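Local coordinates for N-terminal domain of PorA (28-171) (Porphyromonas gingivalis ATCC 33277, PDB 6KJK), which is part of a type IX secretion system cargo protein that affects PorXY-SigP signalling, at residues I13-F25 / L124-G136. Residues are numbered along the deposited sequence; the frame is centred on the assembly and turned at random.
Sequences ILENNATVDITAF and LATVNINFKYKGG
Y133 turns its edge to the face of F25 in a T-shaped stack, Y133 CE1 sitting over the centre of the F25 ring with the planes at 67°. F25 gets there by setting CG between its own backbone N and carbonyl carbon (chi1 62°). K134 CG lies over the centre of one Y133 face, while K134 CE reaches F25 CZ at 3.8 Å. The Y133 hydroxyl is held by E32 and S101. On the F131 ring, I129 CG2 covers one face near the rim, and I22 CB approaches F131 CD1 obliquely at 3.7 Å. Aliphatic and aromatic groups suit this side because it packs against F36 and M34 of strand 31-42.

The other side is polar, and Asp and Lys suit it because their charges can pair there. D21 OD2 and K132 NZ form a salt bridge of 2.7 Å, the ammonium arriving from above the carboxylate plane on a lysine chain extended beyond CG; D21 OD1 takes a weak bond from N130 ND2. Backbone hydrogen bonds join the two parallel strands, among them V20 N to N128 O at 2.8 Å. Before the strand, the short amide of N16 stands in for a main-chain carbonyl, OD1 accepting T126 N in its carbonyl plane at 2.9 Å.

Strand 18-22 thus ends a mixed sheet, its apolar side chains flanking the buried ones of strand 125-133, while the D21-K132 ion pair probably offsets both charges on the solvent-facing side.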
loop_
_atom_site.group_PDB
_atom_site.type_symbol
_atom_site.label_atom_id
_atom_site.label_comp_id
_atom_site.label_asym_id
_atom_site.label_seq_id
_atom_site.Cartn_x
_atom_site.Cartn_y
_atom_site.Cartn_z
ATOM N N ILE A 13 10.261 -7.910 -8.293
ATOM C CA ILE A 13 9.955 -8.413 -6.958
ATOM C C ILE A 13 10.720 -7.573 -5.940
ATOM O O ILE A 13 11.944 -7.426 -6.034
ATOM C CB ILE A 13 10.361 -9.891 -6.861
ATOM C CG1 ILE A 13 9.528 -10.753 -7.795
ATOM C CG2 ILE A 13 10.316 -10.369 -5.415
ATOM C CD1 ILE A 13 10.057 -12.213 -7.872
ATOM N N LEU A 14 10.021 -6.996 -4.973
ATOM C CA LEU A 14 10.692 -6.204 -3.952
ATOM C C LEU A 14 11.360 -7.090 -2.917
ATOM O O LEU A 14 10.842 -8.123 -2.504
ATOM C CB LEU A 14 9.679 -5.346 -3.212
ATOM C CG LEU A 14 8.893 -4.320 -4.025
ATOM C CD1 LEU A 14 7.969 -3.500 -3.106
ATOM C CD2 LEU A 14 9.756 -3.440 -4.906
ATOM N N GLU A 15 12.524 -6.642 -2.456
ATOM C CA GLU A 15 13.026 -7.248 -1.233
ATOM C C GLU A 15 12.062 -6.948 -0.085
ATOM O O GLU A 15 11.357 -5.939 -0.100
ATOM C CB GLU A 15 14.495 -6.839 -0.977
ATOM C CG GLU A 15 14.766 -5.439 -0.497
ATOM C CD GLU A 15 16.271 -5.204 -0.180
ATOM O OE1 GLU A 15 17.172 -5.807 -0.820
ATOM O OE2 GLU A 15 16.543 -4.414 0.742
ATOM N N ASN A 16 11.995 -7.857 0.891
ATOM C CA ASN A 16 11.111 -7.609 2.019
ATOM C C ASN A 16 11.539 -6.341 2.738
ATOM O O ASN A 16 12.724 -6.004 2.775
ATOM C CB ASN A 16 11.112 -8.761 3.001
ATOM C CG ASN A 16 9.912 -8.717 3.909
ATOM O OD1 ASN A 16 8.829 -8.334 3.470
ATOM N ND2 ASN A 16 10.077 -9.131 5.160
ATOM N N ASN A 17 10.555 -5.601 3.252
ATOM C CA ASN A 17 10.740 -4.329 3.943
ATOM C C ASN A 17 11.269 -3.233 3.046
ATOM O O ASN A 17 11.763 -2.209 3.543
ATOM C CB ASN A 17 11.618 -4.460 5.194
ATOM C CG ASN A 17 11.011 -5.365 6.215
ATOM O OD1 ASN A 17 9.915 -5.105 6.716
ATOM N ND2 ASN A 17 11.694 -6.463 6.508
ATOM N N ALA A 18 11.190 -3.412 1.724
ATOM C CA ALA A 18 11.644 -2.396 0.800
ATOM C C ALA A 18 10.889 -1.089 1.028
ATOM O O ALA A 18 9.755 -1.070 1.525
ATOM C CB ALA A 18 11.398 -2.843 -0.651
ATOM N N THR A 19 11.492 -0.001 0.579
ATOM C CA THR A 19 10.855 1.306 0.567
ATOM C C THR A 19 10.686 1.771 -0.874
ATOM O O THR A 19 11.632 1.699 -1.673
ATOM C CB THR A 19 11.640 2.337 1.386
ATOM O OG1 THR A 19 11.684 1.892 2.746
ATOM C CG2 THR A 19 10.962 3.696 1.316
ATOM N N VAL A 20 9.476 2.184 -1.215
ATOM C CA VAL A 20 9.086 2.619 -2.546
ATOM C C VAL A 20 8.660 4.070 -2.446
ATOM O O VAL A 20 7.742 4.402 -1.669
ATOM C CB VAL A 20 7.925 1.774 -3.099
ATOM C CG1 VAL A 20 7.417 2.378 -4.419
ATOM C CG2 VAL A 20 8.377 0.340 -3.334
ATOM N N ASP A 21 9.299 4.930 -3.232
ATOM C CA ASP A 21 8.968 6.350 -3.264
ATOM C C ASP A 21 8.079 6.637 -4.466
ATOM O O ASP A 21 8.411 6.259 -5.599
ATOM C CB ASP A 21 10.226 7.225 -3.386
ATOM C CG ASP A 21 11.050 7.296 -2.111
ATOM O OD1 ASP A 21 10.649 6.806 -1.040
ATOM O OD2 ASP A 21 12.163 7.874 -2.190
ATOM N N ILE A 22 6.946 7.258 -4.225
ATOM C CA ILE A 22 6.019 7.691 -5.252
ATOM C C ILE A 22 6.103 9.212 -5.275
ATOM O O ILE A 22 6.028 9.850 -4.219
ATOM C CB ILE A 22 4.590 7.246 -4.889
ATOM C CG1 ILE A 22 4.465 5.709 -4.771
ATOM C CG2 ILE A 22 3.577 7.814 -5.873
ATOM C CD1 ILE A 22 4.633 4.967 -6.049
ATOM N N THR A 23 6.297 9.792 -6.458
ATOM C CA THR A 23 6.375 11.237 -6.612
ATOM C C THR A 23 5.309 11.792 -7.533
ATOM O O THR A 23 5.044 12.988 -7.491
ATOM C CB THR A 23 7.746 11.631 -7.181
ATOM O OG1 THR A 23 7.931 10.929 -8.423
ATOM C CG2 THR A 23 8.864 11.269 -6.233
ATOM N N ALA A 24 4.697 10.971 -8.378
ATOM C CA ALA A 24 3.718 11.509 -9.301
ATOM C C ALA A 24 2.423 11.836 -8.568
ATOM O O ALA A 24 2.004 11.096 -7.671
ATOM C CB ALA A 24 3.440 10.506 -10.423
ATOM N N PHE A 25 1.780 12.930 -8.958
ATOM C CA PHE A 25 0.467 13.275 -8.429
ATOM C C PHE A 25 -0.409 13.810 -9.557
ATOM O O PHE A 25 0.087 14.353 -10.551
ATOM C CB PHE A 25 0.550 14.262 -7.249
ATOM C CG PHE A 25 1.148 15.584 -7.610
ATOM C CD1 PHE A 25 2.508 15.767 -7.584
ATOM C CD2 PHE A 25 0.336 16.628 -7.998
ATOM C CE1 PHE A 25 3.063 16.990 -7.930
ATOM C CE2 PHE A 25 0.880 17.859 -8.340
ATOM C CZ PHE A 25 2.236 18.027 -8.301
ATOM N N LEU A 124 4.002 -11.725 6.498
ATOM C CA LEU A 124 4.584 -12.501 5.415
ATOM C C LEU A 124 5.371 -11.651 4.432
ATOM O O LEU A 124 6.284 -12.159 3.769
ATOM C CB LEU A 124 3.480 -13.216 4.623
ATOM C CG LEU A 124 2.563 -14.074 5.495
ATOM C CD1 LEU A 124 1.308 -14.463 4.742
ATOM C CD2 LEU A 124 3.302 -15.316 5.974
ATOM N N ALA A 125 5.013 -10.373 4.297
ATOM C CA ALA A 125 5.668 -9.453 3.388
ATOM C C ALA A 125 5.273 -8.047 3.789
ATOM O O ALA A 125 4.146 -7.826 4.222
ATOM C CB ALA A 125 5.245 -9.683 1.932
ATOM N N THR A 126 6.205 -7.118 3.648
ATOM C CA THR A 126 5.993 -5.740 4.058
ATOM C C THR A 126 6.628 -4.822 3.038
ATOM O O THR A 126 7.733 -5.096 2.540
ATOM C CB THR A 126 6.677 -5.519 5.416
ATOM O OG1 THR A 126 6.019 -6.335 6.383
ATOM C CG2 THR A 126 6.611 -4.053 5.861
ATOM N N VAL A 127 5.943 -3.718 2.754
ATOM C CA VAL A 127 6.498 -2.652 1.941
ATOM C C VAL A 127 6.206 -1.334 2.638
ATOM O O VAL A 127 5.126 -1.142 3.223
ATOM C CB VAL A 127 5.956 -2.670 0.493
ATOM C CG1 VAL A 127 4.431 -2.541 0.440
ATOM C CG2 VAL A 127 6.641 -1.644 -0.376
ATOM N N ASN A 128 7.189 -0.454 2.604
ATOM C CA ASN A 128 7.054 0.908 3.101
ATOM C C ASN A 128 6.905 1.830 1.905
ATOM O O ASN A 128 7.683 1.738 0.949
ATOM C CB ASN A 128 8.280 1.312 3.931
ATOM C CG ASN A 128 8.523 0.374 5.035
ATOM O OD1 ASN A 128 7.762 0.339 6.017
ATOM N ND2 ASN A 128 9.537 -0.470 4.882
ATOM N N ILE A 129 5.900 2.692 1.931
ATOM C CA ILE A 129 5.535 3.525 0.801
ATOM C C ILE A 129 5.663 4.974 1.249
ATOM O O ILE A 129 5.014 5.385 2.228
ATOM C CB ILE A 129 4.097 3.231 0.365
ATOM C CG1 ILE A 129 3.978 1.772 -0.022
ATOM C CG2 ILE A 129 3.665 4.147 -0.788
ATOM C CD1 ILE A 129 2.582 1.305 -0.075
ATOM N N ASN A 130 6.467 5.758 0.541
ATOM C CA ASN A 130 6.596 7.189 0.809
ATOM C C ASN A 130 6.039 7.961 -0.369
ATOM O O ASN A 130 6.501 7.781 -1.507
ATOM C CB ASN A 130 8.058 7.593 1.004
ATOM C CG ASN A 130 8.661 7.024 2.255
ATOM O OD1 ASN A 130 7.991 6.888 3.285
ATOM N ND2 ASN A 130 9.943 6.679 2.182
ATOM N N PHE A 131 5.030 8.764 -0.130
ATOM C CA PHE A 131 4.488 9.666 -1.129
ATOM C C PHE A 131 5.190 10.998 -0.937
ATOM O O PHE A 131 4.863 11.750 -0.019
ATOM C CB PHE A 131 2.989 9.823 -0.912
ATOM C CG PHE A 131 2.194 8.549 -1.171
ATOM C CD1 PHE A 131 1.924 8.150 -2.480
ATOM C CD2 PHE A 131 1.731 7.744 -0.146
ATOM C CE1 PHE A 131 1.189 6.998 -2.754
ATOM C CE2 PHE A 131 0.986 6.606 -0.421
ATOM C CZ PHE A 131 0.711 6.231 -1.726
ATOM N N LYS A 132 6.166 11.282 -1.784
ATOM C CA LYS A 132 6.960 12.510 -1.692
ATOM C C LYS A 132 6.344 13.534 -2.638
ATOM O O LYS A 132 6.619 13.539 -3.848
ATOM C CB LYS A 132 8.423 12.233 -2.002
ATOM C CG LYS A 132 9.072 11.335 -0.988
ATOM C CD LYS A 132 10.552 11.180 -1.247
ATOM C CE LYS A 132 11.186 10.290 -0.205
ATOM N NZ LYS A 132 12.613 10.008 -0.522
ATOM N N TYR A 133 5.496 14.391 -2.085
ATOM C CA TYR A 133 4.789 15.417 -2.837
ATOM C C TYR A 133 5.661 16.666 -2.953
ATOM O O TYR A 133 6.107 17.215 -1.938
ATOM C CB TYR A 133 3.514 15.777 -2.091
ATOM C CG TYR A 133 2.697 16.902 -2.660
ATOM C CD1 TYR A 133 2.045 16.770 -3.877
ATOM C CD2 TYR A 133 2.551 18.107 -1.951
ATOM C CE1 TYR A 133 1.255 17.793 -4.383
ATOM C CE2 TYR A 133 1.772 19.132 -2.444
ATOM C CZ TYR A 133 1.130 18.982 -3.652
ATOM O OH TYR A 133 0.352 20.018 -4.112
ATOM N N LYS A 134 5.894 17.112 -4.189
ATOM C CA LYS A 134 6.634 18.355 -4.467
ATOM C C LYS A 134 7.944 18.419 -3.687
ATOM O O LYS A 134 8.252 19.405 -3.008
ATOM C CB LYS A 134 5.767 19.595 -4.236
ATOM C CG LYS A 134 4.582 19.689 -5.162
ATOM C CD LYS A 134 3.797 20.986 -5.001
ATOM C CE LYS A 134 2.660 21.062 -6.011
ATOM N NZ LYS A 134 1.743 22.215 -5.841
ATOM N N GLY A 135 8.715 17.345 -3.775
ATOM C CA GLY A 135 10.010 17.255 -3.154
ATOM C C GLY A 135 10.017 16.554 -1.816
ATOM O O GLY A 135 11.085 16.144 -1.355
ATOM N N GLY A 136 8.855 16.399 -1.183
ATOM C CA GLY A 136 8.773 15.702 0.078
ATOM C C GLY A 136 8.949 16.578 1.289
ATOM O O GLY A 136 8.864 16.068 2.413
HETATM O O HOH W 1 8.462 -5.974 -0.010
HETATM O O HOH W 2 7.248 -8.756 6.545
HETATM O O HOH W 3 9.861 -2.546 6.944
HETATM O O HOH W 4 5.871 15.269 -6.330
#